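PDB 1VHZ: ADP compounds hydrolase NudE, which hydrolyses ADP-ribose, NADH and the dinucleoside polyphosphates Ap2A and Ap3A, using magnesium or another divalent cation, as a homodimeric Nudix hydrolase. Local coordinates for residues D108-K113 against R179-G184. Residues are numbered along the deposited sequence; the frame is centred on the assembly and turned at random.
Sequences DLTFLK and REWLKG
Strand residues 108-113 and the helical turns 179-184 come nearest at Leu112 and Trp181, whose CA atoms lie 8.1 Å apart, and side chains alone bridge them, without a hydrogen bond. Trp181 carries its side of the contact: with CG anti to the backbone N (chi1 178°), its indole reaches from the helix to the strand. Leu112 lays CD1 over one face of the indole, a CH-pi contact 3.8 Å from the centroid of the five-membered ring and 30° off its normal; Leu112 CD1 is 3.4 Å from Trp181 CD1. At the six-membered ring, Thr110 comes in obliquely, its CG2 3.9 Å from Trp181 CZ2. Thr110 and Leu112, two residues apart, both point toward the helix, whereas Leu109 and Phe111 pack on Tyr91 of helix 90-102 across the sheet. Were Trp181 replaced by an alanine, Leu112 CD1 and Thr110 CG2 would probably lose the indole they pack on, and a gap would open between strand and helix. Arg179 and Glu180 form salt bridges with Glu180 and Arg179 of the second subunit. Helices 169-184 and 90-102 flank the sheet, the alpha/beta/alpha sandwich of the Nudix fold, where strand 104-116 pairs antiparallel with strand 125-136, whose Gln132 also touches Trp181.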
# COMPACT_ATOMS: atom_id res chain seq x y z
N ASP A 108 -22.02 14.42 5.08
CA ASP A 108 -22.14 13.47 3.98
C ASP A 108 -20.88 12.63 3.83
O ASP A 108 -19.89 13.01 3.21
CB ASP A 108 -22.52 14.25 2.72
CG ASP A 108 -22.75 13.39 1.51
OD1 ASP A 108 -22.86 13.92 0.38
OD2 ASP A 108 -22.82 12.16 1.63
N LEU A 109 -20.94 11.41 4.36
CA LEU A 109 -19.81 10.48 4.31
C LEU A 109 -20.10 9.30 3.42
O LEU A 109 -21.16 8.68 3.51
CB LEU A 109 -19.45 10.04 5.73
CG LEU A 109 -18.90 11.14 6.65
CD1 LEU A 109 -19.04 10.78 8.11
CD2 LEU A 109 -17.44 11.42 6.31
N THR A 110 -19.19 9.03 2.46
CA THR A 110 -19.41 7.90 1.57
C THR A 110 -18.24 6.94 1.55
O THR A 110 -17.06 7.27 1.47
CB THR A 110 -20.06 8.15 0.23
OG1 THR A 110 -19.43 7.56 -0.91
CG2 THR A 110 -20.45 9.56 -0.07
N PHE A 111 -18.60 5.69 1.81
CA PHE A 111 -17.63 4.58 1.87
C PHE A 111 -17.44 4.07 0.45
O PHE A 111 -18.32 3.54 -0.22
CB PHE A 111 -18.08 3.54 2.88
CG PHE A 111 -17.35 2.24 2.79
CD1 PHE A 111 -18.06 1.06 2.60
CD2 PHE A 111 -15.96 2.20 2.85
CE1 PHE A 111 -17.39 -0.15 2.51
CE2 PHE A 111 -15.30 0.98 2.74
CZ PHE A 111 -16.01 -0.19 2.56
N LEU A 112 -16.24 4.30 -0.07
CA LEU A 112 -15.89 3.99 -1.44
C LEU A 112 -15.18 2.70 -1.70
O LEU A 112 -15.35 2.07 -2.75
CB LEU A 112 -14.92 5.14 -1.84
CG LEU A 112 -15.00 5.73 -3.23
CD1 LEU A 112 -16.42 6.03 -3.64
CD2 LEU A 112 -14.15 7.01 -3.28
N LYS A 113 -14.29 2.30 -0.79
CA LYS A 113 -13.54 1.08 -1.06
C LYS A 113 -12.81 0.62 0.19
O LYS A 113 -12.45 1.43 1.06
CB LYS A 113 -12.47 1.41 -2.13
CG LYS A 113 -11.97 0.21 -2.96
CD LYS A 113 -12.99 -0.09 -4.04
CE LYS A 113 -12.90 -1.49 -4.61
NZ LYS A 113 -13.90 -1.63 -5.72
N ARG A 179 -11.50 10.25 -7.82
CA ARG A 179 -11.67 10.85 -9.15
C ARG A 179 -12.67 10.03 -9.96
O ARG A 179 -13.50 10.61 -10.66
CB ARG A 179 -10.33 10.88 -9.85
CG ARG A 179 -10.37 11.57 -11.24
CD ARG A 179 -9.27 10.88 -12.01
NE ARG A 179 -8.60 11.53 -13.09
CZ ARG A 179 -7.87 10.78 -13.94
NH1 ARG A 179 -7.23 11.34 -14.95
NH2 ARG A 179 -7.80 9.46 -13.73
N GLU A 180 -12.59 8.69 -9.90
CA GLU A 180 -13.54 7.86 -10.63
C GLU A 180 -14.97 8.15 -10.11
O GLU A 180 -15.88 8.34 -10.89
CB GLU A 180 -13.32 6.37 -10.43
CG GLU A 180 -12.54 5.57 -11.38
CD GLU A 180 -12.40 6.04 -12.80
OE1 GLU A 180 -13.21 5.65 -13.66
OE2 GLU A 180 -11.44 6.79 -13.08
N TRP A 181 -15.09 8.16 -8.78
CA TRP A 181 -16.38 8.44 -8.16
C TRP A 181 -16.91 9.81 -8.56
O TRP A 181 -18.09 9.99 -8.84
CB TRP A 181 -16.24 8.30 -6.66
CG TRP A 181 -17.46 8.60 -5.85
CD1 TRP A 181 -18.54 7.79 -5.64
CD2 TRP A 181 -17.69 9.80 -5.10
NE1 TRP A 181 -19.43 8.42 -4.79
CE2 TRP A 181 -18.93 9.65 -4.44
CE3 TRP A 181 -16.95 10.97 -4.91
CZ2 TRP A 181 -19.47 10.65 -3.65
CZ3 TRP A 181 -17.49 11.97 -4.11
CH2 TRP A 181 -18.74 11.80 -3.49
N LEU A 182 -16.05 10.82 -8.58
CA LEU A 182 -16.43 12.18 -8.97
C LEU A 182 -16.96 12.20 -10.41
O LEU A 182 -17.89 12.95 -10.72
CB LEU A 182 -15.25 13.10 -8.83
CG LEU A 182 -15.11 14.22 -7.84
CD1 LEU A 182 -16.20 14.35 -6.81
CD2 LEU A 182 -13.72 14.14 -7.16
N LYS A 183 -16.40 11.38 -11.29
CA LYS A 183 -16.83 11.25 -12.67
C LYS A 183 -18.27 10.76 -12.74
O LYS A 183 -19.10 11.30 -13.48
CB LYS A 183 -15.94 10.27 -13.44
CG LYS A 183 -14.66 10.86 -13.98
CD LYS A 183 -13.73 9.80 -14.56
CE LYS A 183 -12.41 10.42 -15.01
NZ LYS A 183 -11.38 9.38 -15.33
N GLY A 184 -18.60 9.77 -11.92
CA GLY A 184 -19.94 9.21 -11.86
C GLY A 184 -21.00 10.30 -11.88
O GLY A 184 -21.88 10.31 -12.74